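Local structure of DNA alpha-glucosyltransferase (1XV5) at residues M2-F7 against C76-I81; V60-E65 against N95-L100; K71-C76 against D102-S107; T87-A92 against R124-E129. The protein is a phage T4 glycosyltransferase of the GT-B clan, a fold of two Rossmann-like domains, each with a parallel sheet flanked by helices. All blocks are in the same frame, centred on the assembly; numbering follows the deposited sequence.

Overall arrangement
The four contacts illustrate how a Rossmann-like domain is knit together from its sheet outward. Contact 1 joins central strands 3-8 and 78-83 of the first parallel sheet. Helix 91-103 carries contact 2, its end contributes to contact 3, and contact 4 uses the loop leading into it. Contact 3 lies about 9 Å from contact 1, centre to centre, and shares Cys76 with it; contact 2 is about 17 Å from contact 1 but touches it through Phe7 and Ile81, while contact 4, about 22 Å away, does not. Apart from contacts 1 and 4, which come in series, the segments of every pair alternate along the chain, so strands, loops and helices interleave.

Contact 1 of 4, residues M2-F7 against C76-I81; sequences MRICIF and CDILII
Two neighbouring central strands of a Rossmann-like parallel sheet meet here, with Ile4, Cys5, Ile6 and Phe7 facing Ile78, Leu79, Ile80 and Ile81 in turn. The regular pairing starts with Ile78 N giving to Arg3 O at 3.2 Å, almost in line with the carbonyl; Cys5 N then bonds to Ile78 O, Cys5 O takes Ile80 N, and Phe7 N closes on Ile80 O at 2.7 Å. The short axes run 4.7 Å apart and only 15° from parallel.

Where the strands begin, Asp77 adds to this pattern. Its CG lies beside its own backbone N (chi1 -66°), and from there OD1 accepts Arg3 N at 2.8 Å, met on the anti side. Separately, Asp77 N gives to Arg3 O at 2.7 Å, a second donor for that carbonyl. The other carboxylate oxygen, OD2, forms a rather long salt bridge to Arg3 NH1 (3.6 Å), the two planes turned 46° apart; Arg3 NH2 has a further partner in Asp75.

On one face of the sheet Ile4 CD1 presses on Ile78 CB at 3.5 Å, the two side chains side by side and pointing the same way; helix 17-30 packs on this face, touching Ile4, Ile6 and Ile80. On the other, Leu79 CD1 sits 3.7 Å from Cys5 SG, and Phe7 and Ile81 meet helix 91-103. The regular bonds thus lie in an apolar sandwich, whereas at the partly exposed end charge reinforces the backbone pairing, and two acidic groups probably share the positive charge of Arg3.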
loop_
_atom_site.group_PDB
_atom_site.type_symbol
_atom_site.label_atom_id
_atom_site.label_comp_id
_atom_site.label_asym_id
_atom_site.label_seq_id
_atom_site.Cartn_x
_atom_site.Cartn_y
_atom_site.Cartn_z
ATOM N N MET A 2 3.991 -18.621 18.464
ATOM C CA MET A 2 4.518 -19.398 17.351
ATOM C C MET A 2 5.657 -18.693 16.636
ATOM O O MET A 2 5.910 -17.508 16.855
ATOM C CB MET A 2 3.414 -19.689 16.333
ATOM C CG MET A 2 2.259 -20.512 16.862
ATOM S SD MET A 2 0.999 -20.710 15.597
ATOM C CE MET A 2 0.047 -19.208 15.839
ATOM N N ARG A 3 6.341 -19.440 15.778
ATOM C CA ARG A 3 7.444 -18.906 14.995
ATOM C C ARG A 3 6.880 -18.568 13.624
ATOM O O ARG A 3 6.298 -19.423 12.956
ATOM C CB ARG A 3 8.555 -19.948 14.860
ATOM C CG ARG A 3 9.157 -20.395 16.186
ATOM C CD ARG A 3 10.118 -21.557 15.974
ATOM N NE ARG A 3 9.446 -22.687 15.337
ATOM C CZ ARG A 3 10.056 -23.803 14.952
ATOM N NH1 ARG A 3 9.357 -24.776 14.382
ATOM N NH2 ARG A 3 11.361 -23.948 15.136
ATOM N N ILE A 4 7.047 -17.317 13.211
ATOM C CA ILE A 4 6.540 -16.864 11.923
ATOM C C ILE A 4 7.671 -16.438 10.993
ATOM O O ILE A 4 8.622 -15.786 11.420
ATOM C CB ILE A 4 5.596 -15.644 12.097
ATOM C CG1 ILE A 4 4.550 -15.930 13.178
ATOM C CG2 ILE A 4 4.914 -15.324 10.773
ATOM C CD1 ILE A 4 3.620 -17.076 12.852
ATOM N N CYS A 5 7.575 -16.825 9.726
ATOM C CA CYS A 5 8.568 -16.420 8.739
ATOM C C CYS A 5 7.840 -15.663 7.642
ATOM O O CYS A 5 6.996 -16.227 6.947
ATOM C CB CYS A 5 9.291 -17.617 8.118
ATOM S SG CYS A 5 10.468 -17.118 6.810
ATOM N N ILE A 6 8.156 -14.379 7.508
ATOM C CA ILE A 6 7.547 -13.539 6.487
ATOM C C ILE A 6 8.530 -13.501 5.325
ATOM O O ILE A 6 9.657 -13.021 5.460
ATOM C CB ILE A 6 7.283 -12.128 7.035
ATOM C CG1 ILE A 6 6.394 -12.235 8.279
ATOM C CG2 ILE A 6 6.615 -11.266 5.967
ATOM C CD1 ILE A 6 6.169 -10.921 9.002
ATOM N N PHE A 7 8.081 -14.007 4.182
ATOM C CA PHE A 7 8.911 -14.136 2.991
ATOM C C PHE A 7 8.464 -13.304 1.787
ATOM O O PHE A 7 7.337 -13.442 1.309
ATOM C CB PHE A 7 8.930 -15.626 2.619
ATOM C CG PHE A 7 9.894 -15.998 1.524
ATOM C CD1 PHE A 7 9.688 -17.167 0.792
ATOM C CD2 PHE A 7 11.024 -15.233 1.258
ATOM C CE1 PHE A 7 10.592 -17.573 -0.189
ATOM C CE2 PHE A 7 11.936 -15.631 0.277
ATOM C CZ PHE A 7 11.718 -16.804 -0.446
ATOM N N CYS A 76 9.967 -22.312 10.920
ATOM C CA CYS A 76 8.794 -21.598 11.409
ATOM C C CYS A 76 7.611 -22.544 11.549
ATOM O O CYS A 76 7.687 -23.715 11.175
ATOM C CB CYS A 76 8.421 -20.472 10.441
ATOM S SG CYS A 76 7.787 -21.034 8.832
ATOM N N ASP A 77 6.519 -22.023 12.098
ATOM C CA ASP A 77 5.288 -22.786 12.264
ATOM C C ASP A 77 4.353 -22.312 11.164
ATOM O O ASP A 77 3.541 -23.071 10.638
ATOM C CB ASP A 77 4.659 -22.497 13.627
ATOM C CG ASP A 77 5.510 -22.987 14.775
ATOM O OD1 ASP A 77 5.811 -22.180 15.680
ATOM O OD2 ASP A 77 5.871 -24.184 14.768
ATOM N N ILE A 78 4.493 -21.038 10.821
ATOM C CA ILE A 78 3.679 -20.421 9.786
ATOM C C ILE A 78 4.577 -19.645 8.830
ATOM O O ILE A 78 5.368 -18.805 9.258
ATOM C CB ILE A 78 2.662 -19.449 10.412
ATOM C CG1 ILE A 78 1.772 -20.208 11.401
ATOM C CG2 ILE A 78 1.832 -18.784 9.323
ATOM C CD1 ILE A 78 0.800 -19.326 12.160
ATOM N N LEU A 79 4.464 -19.944 7.541
ATOM C CA LEU A 79 5.249 -19.252 6.526
ATOM C C LEU A 79 4.307 -18.342 5.751
ATOM O O LEU A 79 3.321 -18.804 5.178
ATOM C CB LEU A 79 5.896 -20.249 5.561
ATOM C CG LEU A 79 6.618 -19.614 4.368
ATOM C CD1 LEU A 79 7.792 -18.783 4.857
ATOM C CD2 LEU A 79 7.100 -20.706 3.420
ATOM N N ILE A 80 4.610 -17.050 5.741
ATOM C CA ILE A 80 3.777 -16.091 5.039
ATOM C C ILE A 80 4.502 -15.573 3.810
ATOM O O ILE A 80 5.534 -14.916 3.915
ATOM C CB ILE A 80 3.406 -14.910 5.955
ATOM C CG1 ILE A 80 2.691 -15.438 7.203
ATOM C CG2 ILE A 80 2.509 -13.928 5.201
ATOM C CD1 ILE A 80 2.354 -14.372 8.223
ATOM N N ILE A 81 3.961 -15.888 2.640
ATOM C CA ILE A 81 4.560 -15.457 1.389
ATOM C C ILE A 81 3.788 -14.262 0.841
ATOM O O ILE A 81 2.646 -14.396 0.394
ATOM C CB ILE A 81 4.557 -16.604 0.367
ATOM C CG1 ILE A 81 5.253 -17.825 0.977
ATOM C CG2 ILE A 81 5.271 -16.169 -0.905
ATOM C CD1 ILE A 81 5.349 -19.020 0.043
#

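Contact 2 of 4, residues V60-E65 against N95-L100; sequences VILAKE and NNYKKL
Leu62, in the loop between strand 58-60 and helix 66-73, meets helix 91-103 with both its backbone and its branches, and Asn96 and Tyr97 are its main partners. The polar half belongs to Asn96. Its first torsion (chi1 -73°) sets CG beside the backbone N. The amide nitrogen ND2 donates to Leu62 O at 2.7 Å. The bond is bent, 145° at the hydrogen, and the donor approaches the carbonyl from an angle, 22° out of its plane. Asn96 CB also rests 3.3 Å from that same oxygen.

The apolar half is made by the two methyls of Leu62. CD2 touches Leu100 CD1 at 3.8 Å, these side chains crossing at about a right angle, while CD1 lies 4.2 Å from Tyr97 CB, side by side with that residue. Phe7 of strand 3-8 completes the cluster, and the hydroxyl of Tyr97 leads off to Thr131.

Asp42 accepts from Leu62 N and Ala63 N. Leu62 is therefore held at both its N-H and its carbonyl, the one by an aspartate and the other by an asparagine of the helix, while its side chain is buried among aliphatic and aromatic groups of helix and sheet.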
loop_
_atom_site.group_PDB
_atom_site.type_symbol
_atom_site.label_atom_id
_atom_site.label_comp_id
_atom_site.label_asym_id
_atom_site.label_seq_id
_atom_site.Cartn_x
_atom_site.Cartn_y
_atom_site.Cartn_z
ATOM N N VAL A 60 18.497 -13.054 0.995
ATOM C CA VAL A 60 18.979 -14.342 0.530
ATOM C C VAL A 60 18.905 -14.394 -0.988
ATOM O O VAL A 60 17.923 -13.955 -1.591
ATOM C CB VAL A 60 18.157 -15.509 1.137
ATOM C CG1 VAL A 60 16.704 -15.419 0.697
ATOM C CG2 VAL A 60 18.762 -16.841 0.724
ATOM N N ILE A 61 19.964 -14.904 -1.606
ATOM C CA ILE A 61 20.006 -15.020 -3.055
ATOM C C ILE A 61 19.467 -16.397 -3.399
ATOM O O ILE A 61 20.150 -17.405 -3.217
ATOM C CB ILE A 61 21.444 -14.893 -3.588
ATOM C CG1 ILE A 61 22.097 -13.627 -3.028
ATOM C CG2 ILE A 61 21.425 -14.839 -5.108
ATOM C CD1 ILE A 61 23.570 -13.492 -3.370
ATOM N N LEU A 62 18.233 -16.438 -3.885
ATOM C CA LEU A 62 17.593 -17.698 -4.228
ATOM C C LEU A 62 18.380 -18.506 -5.248
ATOM O O LEU A 62 18.509 -19.721 -5.117
ATOM C CB LEU A 62 16.177 -17.442 -4.757
ATOM C CG LEU A 62 15.177 -16.818 -3.778
ATOM C CD1 LEU A 62 13.844 -16.611 -4.481
ATOM C CD2 LEU A 62 15.000 -17.717 -2.567
ATOM N N ALA A 63 18.906 -17.827 -6.260
ATOM C CA ALA A 63 19.664 -18.494 -7.310
ATOM C C ALA A 63 20.988 -19.097 -6.848
ATOM O O ALA A 63 21.528 -19.981 -7.513
ATOM C CB ALA A 63 19.917 -17.524 -8.456
ATOM N N LYS A 64 21.508 -18.642 -5.710
ATOM C CA LYS A 64 22.793 -19.145 -5.236
ATOM C C LYS A 64 22.853 -19.565 -3.772
ATOM O O LYS A 64 23.857 -20.119 -3.324
ATOM C CB LYS A 64 23.872 -18.095 -5.498
ATOM C CG LYS A 64 23.913 -17.619 -6.939
ATOM C CD LYS A 64 24.988 -16.576 -7.139
ATOM C CE LYS A 64 25.059 -16.122 -8.587
ATOM N NZ LYS A 64 26.145 -15.126 -8.796
ATOM N N GLU A 65 21.785 -19.306 -3.026
ATOM C CA GLU A 65 21.755 -19.664 -1.614
ATOM C C GLU A 65 20.517 -20.475 -1.256
ATOM O O GLU A 65 19.861 -20.211 -0.249
ATOM C CB GLU A 65 21.819 -18.398 -0.757
ATOM C CG GLU A 65 23.188 -17.733 -0.744
ATOM C CD GLU A 65 23.184 -16.384 -0.047
ATOM O OE1 GLU A 65 24.275 -15.917 0.349
ATOM O OE2 GLU A 65 22.099 -15.783 0.096
ATOM N N ASN A 95 13.630 -21.285 -10.475
ATOM C CA ASN A 95 13.731 -22.729 -10.295
ATOM C C ASN A 95 13.936 -23.072 -8.822
ATOM O O ASN A 95 13.282 -23.970 -8.287
ATOM C CB ASN A 95 14.887 -23.289 -11.129
ATOM C CG ASN A 95 14.607 -23.243 -12.622
ATOM O OD1 ASN A 95 15.497 -23.485 -13.441
ATOM N ND2 ASN A 95 13.364 -22.941 -12.984
ATOM N N ASN A 96 14.841 -22.357 -8.162
ATOM C CA ASN A 96 15.092 -22.615 -6.752
ATOM C C ASN A 96 13.901 -22.197 -5.899
ATOM O O ASN A 96 13.687 -22.746 -4.821
ATOM C CB ASN A 96 16.360 -21.899 -6.279
ATOM C CG ASN A 96 17.626 -22.561 -6.795
ATOM O OD1 ASN A 96 17.618 -23.742 -7.137
ATOM N ND2 ASN A 96 18.720 -21.811 -6.836
ATOM N N TYR A 97 13.126 -21.226 -6.376
ATOM C CA TYR A 97 11.955 -20.798 -5.626
ATOM C C TYR A 97 10.921 -21.915 -5.676
ATOM O O TYR A 97 10.299 -22.246 -4.669
ATOM C CB TYR A 97 11.359 -19.511 -6.205
ATOM C CG TYR A 97 10.033 -19.151 -5.572
ATOM C CD1 TYR A 97 8.838 -19.327 -6.265
ATOM C CD2 TYR A 97 9.969 -18.698 -4.255
ATOM C CE1 TYR A 97 7.608 -19.065 -5.660
ATOM C CE2 TYR A 97 8.743 -18.437 -3.638
ATOM C CZ TYR A 97 7.569 -18.626 -4.348
ATOM O OH TYR A 97 6.354 -18.398 -3.741
ATOM N N LYS A 98 10.749 -22.504 -6.855
ATOM C CA LYS A 98 9.798 -23.595 -7.013
ATOM C C LYS A 98 10.245 -24.797 -6.188
ATOM O O LYS A 98 9.414 -25.512 -5.629
ATOM C CB LYS A 98 9.668 -23.991 -8.486
ATOM C CG LYS A 98 9.024 -22.925 -9.357
ATOM C CD LYS A 98 8.774 -23.439 -10.767
ATOM C CE LYS A 98 8.082 -22.388 -11.621
ATOM N NZ LYS A 98 7.761 -22.891 -12.987
ATOM N N LYS A 99 11.557 -25.016 -6.110
ATOM C CA LYS A 99 12.087 -26.132 -5.335
ATOM C C LYS A 99 11.793 -25.890 -3.861
ATOM O O LYS A 99 11.479 -26.821 -3.114
ATOM C CB LYS A 99 13.600 -26.279 -5.535
ATOM C CG LYS A 99 14.144 -27.574 -4.948
ATOM C CD LYS A 99 15.658 -27.582 -4.806
ATOM C CE LYS A 99 16.379 -27.428 -6.123
ATOM N NZ LYS A 99 17.854 -27.438 -5.892
ATOM N N LEU A 100 11.902 -24.633 -3.443
ATOM C CA LEU A 100 11.626 -24.265 -2.060
ATOM C C LEU A 100 10.207 -24.664 -1.681
ATOM O O LEU A 100 9.981 -25.274 -0.637
ATOM C CB LEU A 100 11.781 -22.756 -1.859
ATOM C CG LEU A 100 13.131 -22.208 -1.408
ATOM C CD1 LEU A 100 13.043 -20.689 -1.305
ATOM C CD2 LEU A 100 13.506 -22.808 -0.059
#

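Contact 3 of 4, residues K71-C76 against D102-S107; sequences KLVNDC and DNIKPS
Lys105 N donates to Asn74 OD1 at 2.7 Å, a fairly straight bond (160° at the hydrogen) in which the donor stands 34° out of the amide carbonyl plane. On its other branch Asn74 ND2 reaches Asn103 O, a weak bond at 3.5 Å. One side-chain amide thus addresses a backbone N-H and a backbone carbonyl two residues apart. Asn74 follows helix 66-73; its two partners lie where helix 91-103 gives way to the next loop. A water forms the third polar link, giving to Cys76 O and accepting from Lys105 NZ at 2.9 Å.

Around these bonds Lys105 lies obliquely across Asn74. Its CG rests against the amide, 3.4 Å from Asn74 OD1, and after a bend at chi3 (-66°) its CE lies against the backbone carbonyl, 3.3 Å from Asn74 O. Ile104 CA also approaches Asn74 OD1, at 3.3 Å. Deeper in, Val73 CG2 and Ile104 CG1 make a loose contact at 4.5 Å, and both residues rest on Leu79 of the sheet.

The amide oxygen is gripped by one N-H, with carbons of Ile104 and Lys105 close by. The ammonium is tied through water to a backbone carbonyl; Asp75 OD2 is 6.8 Å from Lys105 NZ and is salt-bridged to Arg3, so any pull is probably modest.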
loop_
_atom_site.group_PDB
_atom_site.type_symbol
_atom_site.label_atom_id
_atom_site.label_comp_id
_atom_site.label_asym_id
_atom_site.label_seq_id
_atom_site.Cartn_x
_atom_site.Cartn_y
_atom_site.Cartn_z
ATOM N N LYS A 71 16.516 -23.496 4.850
ATOM C CA LYS A 71 16.629 -23.566 6.299
ATOM C C LYS A 71 15.783 -22.478 6.957
ATOM O O LYS A 71 15.142 -22.709 7.982
ATOM C CB LYS A 71 18.089 -23.411 6.729
ATOM C CG LYS A 71 18.294 -23.503 8.234
ATOM C CD LYS A 71 19.748 -23.282 8.618
ATOM C CE LYS A 71 19.920 -23.330 10.129
ATOM N NZ LYS A 71 19.041 -22.334 10.812
ATOM N N LEU A 72 15.779 -21.294 6.353
ATOM C CA LEU A 72 15.013 -20.171 6.880
ATOM C C LEU A 72 13.506 -20.416 6.852
ATOM O O LEU A 72 12.831 -20.260 7.869
ATOM C CB LEU A 72 15.336 -18.896 6.093
ATOM C CG LEU A 72 16.704 -18.257 6.345
ATOM C CD1 LEU A 72 16.965 -17.162 5.321
ATOM C CD2 LEU A 72 16.747 -17.694 7.754
ATOM N N VAL A 73 12.982 -20.807 5.695
ATOM C CA VAL A 73 11.549 -21.047 5.560
ATOM C C VAL A 73 11.032 -22.250 6.349
ATOM O O VAL A 73 9.853 -22.297 6.700
ATOM C CB VAL A 73 11.145 -21.207 4.078
ATOM C CG1 VAL A 73 11.437 -19.919 3.322
ATOM C CG2 VAL A 73 11.893 -22.375 3.451
ATOM N N ASN A 74 11.902 -23.216 6.637
ATOM C CA ASN A 74 11.478 -24.392 7.398
ATOM C C ASN A 74 11.669 -24.237 8.899
ATOM O O ASN A 74 11.414 -25.172 9.661
ATOM C CB ASN A 74 12.221 -25.646 6.931
ATOM C CG ASN A 74 11.667 -26.197 5.638
ATOM O OD1 ASN A 74 10.461 -26.157 5.406
ATOM N ND2 ASN A 74 12.542 -26.735 4.797
ATOM N N ASP A 75 12.120 -23.062 9.324
ATOM C CA ASP A 75 12.340 -22.801 10.741
ATOM C C ASP A 75 11.191 -21.979 11.317
ATOM O O ASP A 75 11.409 -21.060 12.104
ATOM C CB ASP A 75 13.656 -22.047 10.947
ATOM C CG ASP A 75 14.044 -21.947 12.412
ATOM O OD1 ASP A 75 14.762 -20.991 12.776
ATOM O OD2 ASP A 75 13.640 -22.831 13.199
ATOM N N CYS A 76 9.967 -22.312 10.920
ATOM C CA CYS A 76 8.794 -21.598 11.409
ATOM C C CYS A 76 7.611 -22.544 11.549
ATOM O O CYS A 76 7.687 -23.715 11.175
ATOM C CB CYS A 76 8.421 -20.472 10.441
ATOM S SG CYS A 76 7.787 -21.034 8.832
ATOM N N ASP A 102 8.246 -26.906 -3.006
ATOM C CA ASP A 102 8.122 -28.359 -2.954
ATOM C C ASP A 102 8.775 -28.974 -1.722
ATOM O O ASP A 102 8.357 -30.036 -1.262
ATOM C CB ASP A 102 8.745 -28.992 -4.204
ATOM C CG ASP A 102 7.878 -28.837 -5.438
ATOM O OD1 ASP A 102 8.330 -29.242 -6.532
ATOM O OD2 ASP A 102 6.746 -28.319 -5.320
ATOM N N ASN A 103 9.793 -28.312 -1.183
ATOM C CA ASN A 103 10.496 -28.848 -0.025
ATOM C C ASN A 103 10.191 -28.224 1.330
ATOM O O ASN A 103 10.858 -28.532 2.318
ATOM C CB ASN A 103 12.004 -28.821 -0.275
ATOM C CG ASN A 103 12.424 -29.791 -1.360
ATOM O OD1 ASN A 103 12.238 -29.532 -2.550
ATOM N ND2 ASN A 103 12.973 -30.926 -0.952
ATOM N N ILE A 104 9.192 -27.350 1.387
ATOM C CA ILE A 104 8.812 -26.751 2.663
ATOM C C ILE A 104 8.188 -27.885 3.470
ATOM O O ILE A 104 7.462 -28.705 2.915
ATOM C CB ILE A 104 7.748 -25.651 2.478
ATOM C CG1 ILE A 104 8.336 -24.482 1.687
ATOM C CG2 ILE A 104 7.240 -25.187 3.836
ATOM C CD1 ILE A 104 7.298 -23.478 1.223
ATOM N N LYS A 105 8.466 -27.939 4.769
ATOM C CA LYS A 105 7.900 -28.996 5.598
ATOM C C LYS A 105 6.381 -29.023 5.453
ATOM O O LYS A 105 5.718 -27.992 5.564
ATOM C CB LYS A 105 8.287 -28.798 7.068
ATOM C CG LYS A 105 9.788 -28.873 7.314
ATOM C CD LYS A 105 10.129 -29.129 8.774
ATOM C CE LYS A 105 9.740 -27.970 9.664
ATOM N NZ LYS A 105 10.103 -28.244 11.081
ATOM N N PRO A 106 5.813 -30.209 5.182
ATOM C CA PRO A 106 4.365 -30.367 5.018
ATOM C C PRO A 106 3.545 -29.877 6.206
ATOM O O PRO A 106 2.405 -29.442 6.043
ATOM C CB PRO A 106 4.210 -31.870 4.794
ATOM C CG PRO A 106 5.465 -32.219 4.070
ATOM C CD PRO A 106 6.513 -31.465 4.858
ATOM N N SER A 107 4.126 -29.942 7.400
ATOM C CA SER A 107 3.425 -29.520 8.609
ATOM C C SER A 107 3.330 -28.003 8.750
ATOM O O SER A 107 2.500 -27.497 9.502
ATOM C CB SER A 107 4.113 -30.101 9.844
ATOM O OG SER A 107 5.416 -29.567 10.000
HETATM O O HOH W 1 8.102 -26.309 11.994
#

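Contact 4 of 4, residues T87-A92 against R124-E129; sequences TSVQEA and RNLGLE
Thr87 and Val89 meet Arg124 and Leu126 where two loops run past each other beyond the C-terminal ends of the strands of the Rossmann-like sheet. One loop follows strand 78-83 and leads into helix 91-103, with Gln90 as N-cap; the other leads into helix 128-134, with Gly127 as N-cap.

The close part is built round Thr87. Its backbone N donates to Arg124 O at 3.1 Å, but the geometry is poor: the bond is bent to 141° at the hydrogen, and the donor sits well above the carbonyl plane. The methyl lies over the same peptide group, because CG2 falls beside the backbone N (OG1 takes the position between N and the carbonyl carbon, chi1 55°); CG2 is 3.3 Å from Arg124 C and 3.4 Å from Arg124 O. Leu126 sets its branched end against the threonine backbone, its CG 3.6 Å from Thr87 CA. The backbone of Leu126 is itself bonded to that of Pro85, which ties the two loops a second time.

The other side is far looser. Beyond its backbone, Arg124 runs out as an extended chain, CD and NE each anti, and its nearest side-chain approach is CB to Thr87 OG1, 4.6 Å. It lies on the surface, about 12 Å from the bound UDP. The close part ends at one methyl, Leu126 CD1, 3.6 Å from Thr87 CA and 3.9 Å from Val89 CG2, as the valine and leucine side chains slide past each other in opposite directions.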
loop_
_atom_site.group_PDB
_atom_site.type_symbol
_atom_site.label_atom_id
_atom_site.label_comp_id
_atom_site.label_asym_id
_atom_site.label_seq_id
_atom_site.Cartn_x
_atom_site.Cartn_y
_atom_site.Cartn_z
ATOM N N THR A 87 9.020 -11.697 -13.361
ATOM C CA THR A 87 9.277 -12.331 -14.650
ATOM C C THR A 87 10.664 -12.056 -15.233
ATOM O O THR A 87 11.046 -12.665 -16.231
ATOM C CB THR A 87 8.229 -11.900 -15.695
ATOM O OG1 THR A 87 8.193 -10.471 -15.773
ATOM C CG2 THR A 87 6.851 -12.420 -15.317
ATOM N N SER A 88 11.422 -11.160 -14.609
ATOM C CA SER A 88 12.751 -10.819 -15.116
ATOM C C SER A 88 13.921 -11.544 -14.451
ATOM O O SER A 88 15.076 -11.321 -14.815
ATOM C CB SER A 88 12.973 -9.308 -15.008
ATOM O OG SER A 88 12.907 -8.877 -13.660
ATOM N N VAL A 89 13.639 -12.407 -13.483
ATOM C CA VAL A 89 14.710 -13.125 -12.800
ATOM C C VAL A 89 15.283 -14.247 -13.663
ATOM O O VAL A 89 14.620 -14.747 -14.569
ATOM C CB VAL A 89 14.220 -13.739 -11.473
ATOM C CG1 VAL A 89 13.671 -12.647 -10.568
ATOM C CG2 VAL A 89 13.165 -14.798 -11.748
ATOM N N GLN A 90 16.522 -14.635 -13.377
ATOM C CA GLN A 90 17.167 -15.708 -14.122
ATOM C C GLN A 90 16.560 -17.042 -13.705
ATOM O O GLN A 90 16.020 -17.171 -12.607
ATOM C CB GLN A 90 18.675 -15.720 -13.856
ATOM C CG GLN A 90 19.420 -14.514 -14.404
ATOM C CD GLN A 90 20.929 -14.658 -14.283
ATOM O OE1 GLN A 90 21.521 -15.590 -14.834
ATOM N NE2 GLN A 90 21.558 -13.737 -13.561
ATOM N N GLU A 91 16.662 -18.033 -14.586
ATOM C CA GLU A 91 16.114 -19.359 -14.329
ATOM C C GLU A 91 16.426 -19.933 -12.952
ATOM O O GLU A 91 15.549 -20.497 -12.298
ATOM C CB GLU A 91 16.591 -20.339 -15.406
ATOM C CG GLU A 91 15.997 -20.074 -16.778
ATOM C CD GLU A 91 14.479 -20.132 -16.769
ATOM O OE1 GLU A 91 13.926 -21.195 -16.410
ATOM O OE2 GLU A 91 13.840 -19.115 -17.118
ATOM N N ALA A 92 17.672 -19.798 -12.512
ATOM C CA ALA A 92 18.077 -20.324 -11.213
ATOM C C ALA A 92 17.218 -19.759 -10.084
ATOM O O ALA A 92 16.866 -20.469 -9.141
ATOM C CB ALA A 92 19.545 -20.012 -10.959
ATOM N N ARG A 124 2.976 -10.406 -14.031
ATOM C CA ARG A 124 4.399 -10.086 -13.991
ATOM C C ARG A 124 5.064 -10.958 -12.929
ATOM O O ARG A 124 6.194 -10.700 -12.514
ATOM C CB ARG A 124 4.619 -8.613 -13.641
ATOM C CG ARG A 124 4.192 -7.627 -14.709
ATOM C CD ARG A 124 4.501 -6.204 -14.261
ATOM N NE ARG A 124 4.169 -5.202 -15.270
ATOM C CZ ARG A 124 4.698 -5.162 -16.488
ATOM N NH1 ARG A 124 4.336 -4.212 -17.338
ATOM N NH2 ARG A 124 5.586 -6.074 -16.859
ATOM N N ASN A 125 4.347 -11.989 -12.495
ATOM C CA ASN A 125 4.840 -12.911 -11.477
ATOM C C ASN A 125 5.229 -14.255 -12.074
ATOM O O ASN A 125 4.746 -14.639 -13.136
ATOM C CB ASN A 125 3.763 -13.172 -10.421
ATOM C CG ASN A 125 3.462 -11.959 -9.578
ATOM O OD1 ASN A 125 2.320 -11.507 -9.510
ATOM N ND2 ASN A 125 4.482 -11.430 -8.918
ATOM N N LEU A 126 6.102 -14.966 -11.369
ATOM C CA LEU A 126 6.535 -16.294 -11.779
ATOM C C LEU A 126 6.338 -17.213 -10.582
ATOM O O LEU A 126 6.696 -16.859 -9.458
ATOM C CB LEU A 126 8.011 -16.296 -12.186
ATOM C CG LEU A 126 8.396 -15.648 -13.520
ATOM C CD1 LEU A 126 9.902 -15.745 -13.715
ATOM C CD2 LEU A 126 7.671 -16.343 -14.660
ATOM N N GLY A 127 5.752 -18.382 -10.822
ATOM C CA GLY A 127 5.533 -19.330 -9.746
ATOM C C GLY A 127 4.378 -19.006 -8.814
ATOM O O GLY A 127 4.285 -19.571 -7.726
ATOM N N LEU A 128 3.494 -18.104 -9.224
ATOM C CA LEU A 128 2.356 -17.753 -8.381
ATOM C C LEU A 128 1.388 -18.930 -8.268
ATOM O O LEU A 128 0.826 -19.183 -7.202
ATOM C CB LEU A 128 1.618 -16.536 -8.946
ATOM C CG LEU A 128 0.443 -16.041 -8.093
ATOM C CD1 LEU A 128 0.926 -15.738 -6.679
ATOM C CD2 LEU A 128 -0.163 -14.801 -8.728
ATOM N N GLU A 129 1.198 -19.649 -9.371
ATOM C CA GLU A 129 0.299 -20.797 -9.375
ATOM C C GLU A 129 0.775 -21.857 -8.391
ATOM O O GLU A 129 -0.015 -22.386 -7.611
ATOM C CB GLU A 129 0.199 -21.410 -10.778
ATOM C CG GLU A 129 -0.739 -22.611 -10.839
ATOM C CD GLU A 129 -0.873 -23.212 -12.230
ATOM O OE1 GLU A 129 -1.668 -24.163 -12.383
ATOM O OE2 GLU A 129 -0.191 -22.740 -13.166
#